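Alpha-L-arabinosidase (Xanthomonas axonopodis pv. citri, PDB 6D25) probably releases alpha-L-arabinofuranosyl side groups from arabinoxylans by hydrolysis, coping with internally di-substituted xylose units, as a GH51 arabinofuranosidase that forms a trimer. Local coordinates at residues 383-396 with 481-493. Residues are numbered along the deposited sequence; the frame is centred on the assembly and turned at random.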
# COMPACT_ATOMS: atom_id res chain seq x y z
N LEU A 383 -8.53 18.42 34.21
CA LEU A 383 -8.58 17.09 34.77
C LEU A 383 -10.00 16.87 35.31
O LEU A 383 -10.56 17.79 35.91
CB LEU A 383 -7.54 16.90 35.88
CG LEU A 383 -6.11 17.30 35.51
CD1 LEU A 383 -5.19 17.12 36.70
CD2 LEU A 383 -5.59 16.44 34.38
N THR A 384 -10.59 15.72 35.03
CA THR A 384 -11.92 15.37 35.52
C THR A 384 -11.86 14.03 36.23
O THR A 384 -11.02 13.18 35.96
CB THR A 384 -12.97 15.29 34.42
OG1 THR A 384 -12.73 14.13 33.63
CG2 THR A 384 -13.02 16.51 33.53
N ASP A 385 -12.81 13.85 37.14
CA ASP A 385 -12.99 12.60 37.82
C ASP A 385 -14.46 12.49 38.25
O ASP A 385 -14.86 13.10 39.25
CB ASP A 385 -12.06 12.54 39.04
CG ASP A 385 -12.18 11.24 39.83
OD1 ASP A 385 -12.85 10.31 39.36
OD2 ASP A 385 -11.60 11.17 40.88
N GLY A 386 -15.25 11.82 37.44
CA GLY A 386 -16.68 11.90 37.57
C GLY A 386 -17.13 13.34 37.44
O GLY A 386 -16.65 14.03 36.55
N ASP A 387 -17.99 13.82 38.33
CA ASP A 387 -18.51 15.16 38.17
C ASP A 387 -17.48 16.22 38.61
O ASP A 387 -17.75 17.37 38.42
CB ASP A 387 -19.87 15.35 38.84
CG ASP A 387 -19.88 15.21 40.35
OD1 ASP A 387 -18.82 15.08 40.96
OD2 ASP A 387 -20.97 15.14 40.92
N LYS A 388 -16.32 15.84 39.13
CA LYS A 388 -15.30 16.82 39.53
C LYS A 388 -14.46 17.29 38.32
O LYS A 388 -14.19 16.51 37.42
CB LYS A 388 -14.37 16.19 40.56
CG LYS A 388 -15.05 15.83 41.88
CD LYS A 388 -14.17 15.04 42.82
CE LYS A 388 -15.03 14.46 43.92
NZ LYS A 388 -14.22 13.69 44.86
N MET A 389 -14.06 18.55 38.34
CA MET A 389 -13.27 19.13 37.28
C MET A 389 -12.28 20.13 37.88
O MET A 389 -12.66 20.89 38.74
CB MET A 389 -14.15 19.85 36.26
CG MET A 389 -13.39 20.26 35.00
SD MET A 389 -14.20 21.52 33.96
CE MET A 389 -13.93 22.94 35.02
N VAL A 390 -11.06 20.16 37.39
CA VAL A 390 -10.10 21.18 37.80
C VAL A 390 -9.35 21.72 36.58
O VAL A 390 -9.06 21.00 35.62
CB VAL A 390 -9.14 20.64 38.87
CG1 VAL A 390 -8.24 19.54 38.37
CG2 VAL A 390 -8.27 21.73 39.46
N LEU A 391 -9.11 23.02 36.58
CA LEU A 391 -8.35 23.72 35.57
C LEU A 391 -6.87 23.69 35.98
O LEU A 391 -6.53 23.99 37.10
CB LEU A 391 -8.82 25.17 35.49
CG LEU A 391 -10.31 25.37 35.19
CD1 LEU A 391 -10.68 26.83 35.16
CD2 LEU A 391 -10.63 24.81 33.82
N THR A 392 -6.00 23.35 35.04
CA THR A 392 -4.57 23.20 35.36
C THR A 392 -3.84 24.54 35.22
O THR A 392 -4.31 25.48 34.59
CB THR A 392 -3.93 22.16 34.43
OG1 THR A 392 -3.92 22.69 33.10
CG2 THR A 392 -4.64 20.82 34.51
N PRO A 393 -2.62 24.61 35.75
CA PRO A 393 -1.77 25.75 35.51
C PRO A 393 -1.59 26.03 34.02
O PRO A 393 -1.54 27.19 33.62
CB PRO A 393 -0.45 25.41 36.21
CG PRO A 393 -0.88 24.53 37.32
CD PRO A 393 -1.98 23.68 36.69
N THR A 394 -1.51 24.99 33.21
CA THR A 394 -1.31 25.15 31.78
C THR A 394 -2.52 25.84 31.15
O THR A 394 -2.35 26.71 30.31
CB THR A 394 -1.04 23.79 31.11
OG1 THR A 394 0.15 23.25 31.66
CG2 THR A 394 -0.93 23.88 29.60
N TYR A 395 -3.73 25.47 31.55
CA TYR A 395 -4.96 26.15 31.11
C TYR A 395 -4.84 27.65 31.28
O TYR A 395 -5.21 28.43 30.38
CB TYR A 395 -6.17 25.63 31.89
CG TYR A 395 -7.47 26.33 31.60
CD1 TYR A 395 -7.86 27.48 32.26
CD2 TYR A 395 -8.34 25.83 30.64
CE1 TYR A 395 -9.06 28.12 31.98
CE2 TYR A 395 -9.55 26.44 30.37
CZ TYR A 395 -9.93 27.58 31.05
OH TYR A 395 -11.14 28.16 30.76
N HIS A 396 -4.37 28.06 32.46
CA HIS A 396 -4.28 29.48 32.79
C HIS A 396 -3.27 30.17 31.88
O HIS A 396 -3.44 31.35 31.59
CB HIS A 396 -3.92 29.67 34.26
CG HIS A 396 -4.99 29.16 35.17
ND1 HIS A 396 -6.32 29.53 35.05
CD2 HIS A 396 -4.94 28.31 36.23
CE1 HIS A 396 -7.02 28.98 36.02
NE2 HIS A 396 -6.20 28.18 36.71
N TYR A 481 0.55 22.29 42.33
CA TYR A 481 -0.39 21.95 41.29
C TYR A 481 -1.81 22.08 41.85
O TYR A 481 -1.99 22.23 43.03
CB TYR A 481 -0.09 20.53 40.76
CG TYR A 481 0.02 19.46 41.81
CD1 TYR A 481 -1.10 18.80 42.29
CD2 TYR A 481 1.25 19.05 42.30
CE1 TYR A 481 -1.02 17.79 43.23
CE2 TYR A 481 1.36 18.07 43.27
CZ TYR A 481 0.22 17.41 43.70
OH TYR A 481 0.28 16.44 44.62
N ASN A 482 -2.79 22.05 40.97
CA ASN A 482 -4.18 22.19 41.35
C ASN A 482 -4.80 20.80 41.55
O ASN A 482 -4.49 19.85 40.79
CB ASN A 482 -4.93 22.99 40.29
CG ASN A 482 -4.52 24.43 40.25
OD1 ASN A 482 -4.08 24.96 41.29
ND2 ASN A 482 -4.62 25.06 39.08
N THR A 483 -5.67 20.69 42.53
CA THR A 483 -6.46 19.47 42.79
C THR A 483 -7.93 19.86 42.97
O THR A 483 -8.27 21.02 43.14
CB THR A 483 -5.97 18.77 44.07
OG1 THR A 483 -6.16 19.68 45.15
CG2 THR A 483 -4.52 18.35 44.00
N TYR A 484 -8.81 18.87 43.01
CA TYR A 484 -10.25 19.07 43.26
C TYR A 484 -10.44 19.76 44.62
O TYR A 484 -11.24 20.70 44.74
CB TYR A 484 -11.02 17.75 43.11
CG TYR A 484 -10.73 17.01 41.82
CD1 TYR A 484 -11.08 17.58 40.61
CD2 TYR A 484 -10.11 15.76 41.79
CE1 TYR A 484 -10.80 16.95 39.40
CE2 TYR A 484 -9.81 15.13 40.59
CZ TYR A 484 -10.15 15.74 39.38
OH TYR A 484 -9.91 15.17 38.17
N ALA A 485 -9.65 19.36 45.62
CA ALA A 485 -9.71 19.94 46.97
C ALA A 485 -9.10 21.35 47.01
O ALA A 485 -9.48 22.12 47.85
CB ALA A 485 -9.01 19.03 47.98
N GLN A 486 -8.08 21.63 46.20
CA GLN A 486 -7.35 22.92 46.16
C GLN A 486 -7.29 23.39 44.69
O GLN A 486 -6.24 23.36 44.06
CB GLN A 486 -5.91 22.81 46.67
CG GLN A 486 -5.77 22.27 48.07
CD GLN A 486 -6.27 23.22 49.12
OE1 GLN A 486 -6.43 24.41 48.88
NE2 GLN A 486 -6.54 22.66 50.29
N PRO A 487 -8.41 23.83 44.16
CA PRO A 487 -8.55 24.01 42.73
C PRO A 487 -7.86 25.27 42.21
O PRO A 487 -7.70 25.39 41.01
CB PRO A 487 -10.07 24.12 42.50
CG PRO A 487 -10.62 24.61 43.80
CD PRO A 487 -9.71 23.98 44.84
N GLN A 488 -7.53 26.21 43.10
CA GLN A 488 -6.90 27.47 42.67
C GLN A 488 -5.57 27.65 43.41
O GLN A 488 -5.15 28.77 43.65
CB GLN A 488 -7.82 28.68 42.87
CG GLN A 488 -9.10 28.59 42.04
CD GLN A 488 -9.70 29.93 41.71
OE1 GLN A 488 -10.12 30.63 42.62
NE2 GLN A 488 -9.69 30.34 40.45
N ALA A 489 -4.86 26.59 43.69
CA ALA A 489 -3.53 26.71 44.29
C ALA A 489 -2.61 27.47 43.32
O ALA A 489 -1.71 28.15 43.77
CB ALA A 489 -2.95 25.34 44.62
N VAL A 490 -2.79 27.28 42.00
CA VAL A 490 -2.00 27.96 40.99
C VAL A 490 -2.99 28.63 40.03
O VAL A 490 -3.64 27.94 39.27
CB VAL A 490 -1.07 27.01 40.21
CG1 VAL A 490 -0.13 27.77 39.28
CG2 VAL A 490 -0.24 26.15 41.15
N ALA A 491 -3.12 29.97 40.14
CA ALA A 491 -4.13 30.65 39.30
C ALA A 491 -3.78 32.13 39.22
O ALA A 491 -3.20 32.67 40.14
CB ALA A 491 -5.52 30.48 39.88
N PRO A 492 -4.16 32.77 38.10
CA PRO A 492 -3.66 34.09 37.84
C PRO A 492 -4.39 35.12 38.72
O PRO A 492 -5.56 34.96 38.98
CB PRO A 492 -3.90 34.32 36.34
CG PRO A 492 -4.97 33.35 35.96
CD PRO A 492 -4.90 32.24 36.97
N VAL A 493 -3.66 36.14 39.14
CA VAL A 493 -4.21 37.24 39.91
C VAL A 493 -3.63 38.55 39.36
O VAL A 493 -2.64 38.52 38.59
CB VAL A 493 -3.88 37.07 41.41
CG1 VAL A 493 -4.51 35.82 41.99
CG2 VAL A 493 -2.36 37.17 41.69
O HOH W 1 -9.79 24.52 39.05
O HOH W 2 -7.23 26.97 38.75
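Asn482 reaches across to Leu391, its ND2 donating to Leu391 O at 3.0 Å with an N-H...O angle of 151°, tilted 20° from the amide plane. Nearer the backbone, Asn482 CB packs on Val390 CG2 at 3.7 Å. Asn482 CG lies anti to the carbonyl carbon (chi1 -69°), beside the backbone N, and from there the amide meets its own loop as well. Asn482 OD1 accepts from Val490 N on a lone pair at 2.7 Å, and the other N-H goes to Val490 O within the amide plane; the carboxamide thus grips Val490 by both N and O.

Strand 388-391 pairs with 382-385 in a hairpin closed by a type II' turn. The contact joins this hairpin and helix 393-400, which follow the last strand of the (beta/alpha)8 barrel, to a loop of the C-terminal beta domain. Near the turn, Lys388 CB makes a CH-pi contact over one face of Tyr484, 3.9 Å from the ring centroid, while Leu383 O sits at the ring edge. Thr392 OG1 caps the helix, accepting from Tyr395 N, and also bonds to Ala380 O. Pro492 CD covers one His396 face, 3.7 Å from the ring centroid. In that ring's plane, water 2 lies 2.6 Å from His396 NE2 and donates to Pro487 O.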